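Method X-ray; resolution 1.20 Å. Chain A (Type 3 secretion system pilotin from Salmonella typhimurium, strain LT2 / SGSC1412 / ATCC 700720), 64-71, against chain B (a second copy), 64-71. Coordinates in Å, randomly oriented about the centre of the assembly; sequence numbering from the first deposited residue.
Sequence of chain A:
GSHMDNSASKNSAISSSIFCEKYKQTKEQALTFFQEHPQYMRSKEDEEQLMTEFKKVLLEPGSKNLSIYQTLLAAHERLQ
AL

Chain A, residues 64-71: KNLSIYQT
Chain B (64-71) KNLSIYQT

The most unusual feature of this contact is that the machinery capping two helices is also the machinery joining them. In each copy of this type 3 secretion system pilotin, a serine and a glutamine bind each other across the first turn of a helix, and the same two side chains reach over to the partner chain. The general principle is that a capping box whose polar atoms have hydrogen-bonding capacity left over can serve as a dimer contact.

Each stretch begins as loop, with A:Asn65 at phi/psi -100/11 (B:Asn65 -99/13), A:Leu66 at -90/153 (B:Leu66 -91/153) and the N-cap serine near -79/170 in chain A and -75/168 in chain B; helix follows from A:Ile68 and B:Ile68 through A:Thr71 and B:Thr71, with phi -60 to -81 and psi -33 to -50, and continues beyond. The two copies run antiparallel about a near-twofold centred on the serines. The CA atoms of A:Ser67 and B:Ser67 lie 4.0 Å apart, and those of A:Asn65 and B:Tyr69, like those of A:Tyr69 and B:Asn65, are separated by 5.9 Å. So close an approach suits a small residue: the CB atoms of A:Ser67 and B:Ser67, both directed toward the other stretch, are 3.8 Å from each other.

Within chain A, A:Ser67 OG accepts from A:Gln70 N at 3.1 Å, while A:Ser67 N donates to A:Gln70 OE1 at 2.8 Å; in chain B the bond from B:Gln70 N to B:Ser67 OG measures 3.0 Å and that from B:Ser67 N to B:Gln70 OE1 2.8 Å. The serine takes rotamer p, chi1 67° in A and 72° in B. Its hydroxyl, having accepted from its own helix, donates across the interface: A:Ser67 OG to B:Asn65 O and B:Ser67 OG to A:Asn65 O, each 2.7 Å.

Glutamine completes the pattern. With chi1 m and chi2 t, chi3 near zero, A:Gln70 and B:Gln70 leave the backbone sideways, yet their ends come nearer the partner and pair their amides reciprocally. A:Gln70 NE2 donates to B:Gln70 OE1 at 3.0 Å, and B:Gln70 NE2 to A:Gln70 OE1 at 3.1 Å. Each OE1 thus accepts twice, once from the backbone N of its own serine and once from the opposing NE2; a carboxamide suits the place because it has NE2 to give in return.

Asparagine and tyrosine flank these polar bonds. Both asparagines, rotamer m with chi2 -21° in A and -29° in B, point toward the partner and lay their flat amides over a face of the tyrosine ring: A:Asn65 CG is 3.5 Å from B:Tyr69 CG, and B:Asn65 ND2 is 3.5 Å from A:Tyr69 CE2. The tyrosines hold chi1 t and chi2 near 90°, and their hydroxyls bond elsewhere in the structure. The asparagines are the residues most covered, about 80 Å² each of the 441 Å² buried in total. The leucine CB atoms point away, although A:Leu66 CD2 still touches B:Gln70 NE2 at 3.8 Å.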

# COMPACT_ATOMS: atom_id res chain seq x y z
N LYS A 64 -5.29 2.03 -8.79
CA LYS A 64 -5.79 0.87 -8.01
C LYS A 64 -4.63 0.07 -7.38
O LYS A 64 -4.91 -0.58 -6.38
CB LYS A 64 -6.67 -0.00 -8.90
CG LYS A 64 -5.91 -0.75 -9.98
CD LYS A 64 -6.85 -1.34 -11.02
CE LYS A 64 -7.74 -2.42 -10.44
NZ LYS A 64 -6.97 -3.66 -10.27
N ASN A 65 -3.47 0.04 -8.04
CA ASN A 65 -2.31 -0.75 -7.50
C ASN A 65 -1.30 0.11 -6.79
O ASN A 65 -0.22 -0.43 -6.44
CB ASN A 65 -1.72 -1.56 -8.64
CG ASN A 65 -2.56 -2.78 -8.96
OD1 ASN A 65 -3.36 -3.26 -8.14
ND2 ASN A 65 -2.38 -3.36 -10.12
N LEU A 66 -1.60 1.35 -6.52
CA LEU A 66 -0.64 2.24 -5.86
C LEU A 66 -0.76 2.17 -4.35
O LEU A 66 -1.72 1.80 -3.72
CB LEU A 66 -0.87 3.68 -6.32
CG LEU A 66 -0.80 3.88 -7.84
CD1 LEU A 66 -0.88 5.36 -8.15
CD2 LEU A 66 0.49 3.28 -8.42
N SER A 67 0.39 2.48 -3.71
CA SER A 67 0.51 2.44 -2.23
C SER A 67 -0.10 3.67 -1.63
O SER A 67 -0.40 4.68 -2.33
CB SER A 67 1.94 2.34 -1.76
OG SER A 67 2.58 3.56 -2.11
N ILE A 68 -0.26 3.71 -0.31
CA ILE A 68 -0.75 4.92 0.34
C ILE A 68 0.24 6.07 0.14
O ILE A 68 -0.13 7.21 -0.02
CB ILE A 68 -1.10 4.71 1.80
CG1 ILE A 68 -1.98 5.83 2.29
CG2 ILE A 68 0.14 4.58 2.69
CD1 ILE A 68 -2.56 5.69 3.67
N TYR A 69 1.56 5.78 0.14
CA TYR A 69 2.53 6.86 -0.11
C TYR A 69 2.33 7.47 -1.48
O TYR A 69 2.35 8.65 -1.63
CB TYR A 69 3.94 6.31 0.12
CG TYR A 69 5.00 7.34 -0.06
CD1 TYR A 69 5.38 8.15 1.00
CD2 TYR A 69 5.70 7.49 -1.24
CE1 TYR A 69 6.33 9.15 0.88
CE2 TYR A 69 6.67 8.47 -1.39
CZ TYR A 69 7.00 9.29 -0.33
OH TYR A 69 7.98 10.25 -0.47
N GLN A 70 2.24 6.59 -2.46
CA GLN A 70 2.17 7.06 -3.88
C GLN A 70 0.85 7.84 -4.12
O GLN A 70 0.85 8.86 -4.82
CB GLN A 70 2.22 5.90 -4.86
CG GLN A 70 3.58 5.18 -4.82
CD GLN A 70 3.53 3.73 -5.26
OE1 GLN A 70 2.48 3.14 -5.52
NE2 GLN A 70 4.70 3.09 -5.26
N THR A 71 -0.21 7.43 -3.43
CA THR A 71 -1.52 8.12 -3.65
C THR A 71 -1.59 9.43 -2.85
O THR A 71 -2.17 10.41 -3.33
CB THR A 71 -2.67 7.16 -3.40
OG1 THR A 71 -2.61 6.54 -2.13
CG2 THR A 71 -2.77 6.07 -4.44
N LYS B 64 10.22 0.46 0.66
CA LYS B 64 9.40 0.86 1.82
C LYS B 64 8.11 1.56 1.35
O LYS B 64 7.20 1.58 2.14
CB LYS B 64 10.17 1.77 2.75
CG LYS B 64 10.54 3.10 2.15
CD LYS B 64 11.33 3.92 3.13
CE LYS B 64 11.63 5.31 2.62
NZ LYS B 64 12.64 5.25 1.53
N ASN B 65 8.17 2.27 0.23
CA ASN B 65 6.97 3.05 -0.20
C ASN B 65 6.13 2.35 -1.28
O ASN B 65 5.23 2.97 -1.81
CB ASN B 65 7.44 4.42 -0.66
CG ASN B 65 7.85 5.27 0.52
OD1 ASN B 65 7.32 5.10 1.63
ND2 ASN B 65 8.77 6.17 0.25
N LEU B 66 6.37 1.08 -1.51
CA LEU B 66 5.67 0.30 -2.54
C LEU B 66 4.44 -0.36 -1.98
O LEU B 66 4.24 -0.54 -0.79
CB LEU B 66 6.60 -0.77 -3.08
CG LEU B 66 7.83 -0.25 -3.77
CD1 LEU B 66 8.56 -1.43 -4.35
CD2 LEU B 66 7.56 0.83 -4.78
N SER B 67 3.48 -0.58 -2.90
CA SER B 67 2.20 -1.20 -2.52
C SER B 67 2.31 -2.69 -2.29
O SER B 67 3.30 -3.32 -2.72
CB SER B 67 1.16 -0.92 -3.58
OG SER B 67 1.45 -1.68 -4.73
N ILE B 68 1.29 -3.33 -1.71
CA ILE B 68 1.28 -4.81 -1.64
C ILE B 68 1.33 -5.38 -3.04
O ILE B 68 1.94 -6.41 -3.24
CB ILE B 68 0.16 -5.34 -0.76
CG1 ILE B 68 0.49 -6.78 -0.35
CG2 ILE B 68 -1.21 -5.19 -1.50
CD1 ILE B 68 -0.49 -7.34 0.61
N TYR B 69 0.62 -4.78 -4.02
CA TYR B 69 0.65 -5.36 -5.37
C TYR B 69 2.10 -5.36 -5.87
O TYR B 69 2.58 -6.34 -6.42
CB TYR B 69 -0.28 -4.57 -6.31
CG TYR B 69 -0.30 -5.18 -7.68
CD1 TYR B 69 -1.15 -6.24 -8.01
CD2 TYR B 69 0.57 -4.75 -8.65
CE1 TYR B 69 -1.09 -6.89 -9.22
CE2 TYR B 69 0.59 -5.37 -9.91
CZ TYR B 69 -0.24 -6.45 -10.19
OH TYR B 69 -0.22 -7.03 -11.43
N GLN B 70 2.75 -4.22 -5.76
CA GLN B 70 4.12 -4.02 -6.30
C GLN B 70 5.11 -4.95 -5.57
O GLN B 70 5.99 -5.48 -6.21
CB GLN B 70 4.56 -2.59 -6.10
CG GLN B 70 3.75 -1.64 -7.00
CD GLN B 70 3.66 -0.21 -6.52
OE1 GLN B 70 4.25 0.17 -5.52
NE2 GLN B 70 2.86 0.62 -7.22
N THR B 71 4.90 -5.15 -4.28
CA THR B 71 5.86 -6.01 -3.53
C THR B 71 5.58 -7.49 -3.73
O THR B 71 6.53 -8.26 -3.78
CB THR B 71 5.90 -5.59 -2.08
OG1 THR B 71 4.62 -5.60 -1.51
CG2 THR B 71 6.54 -4.22 -1.94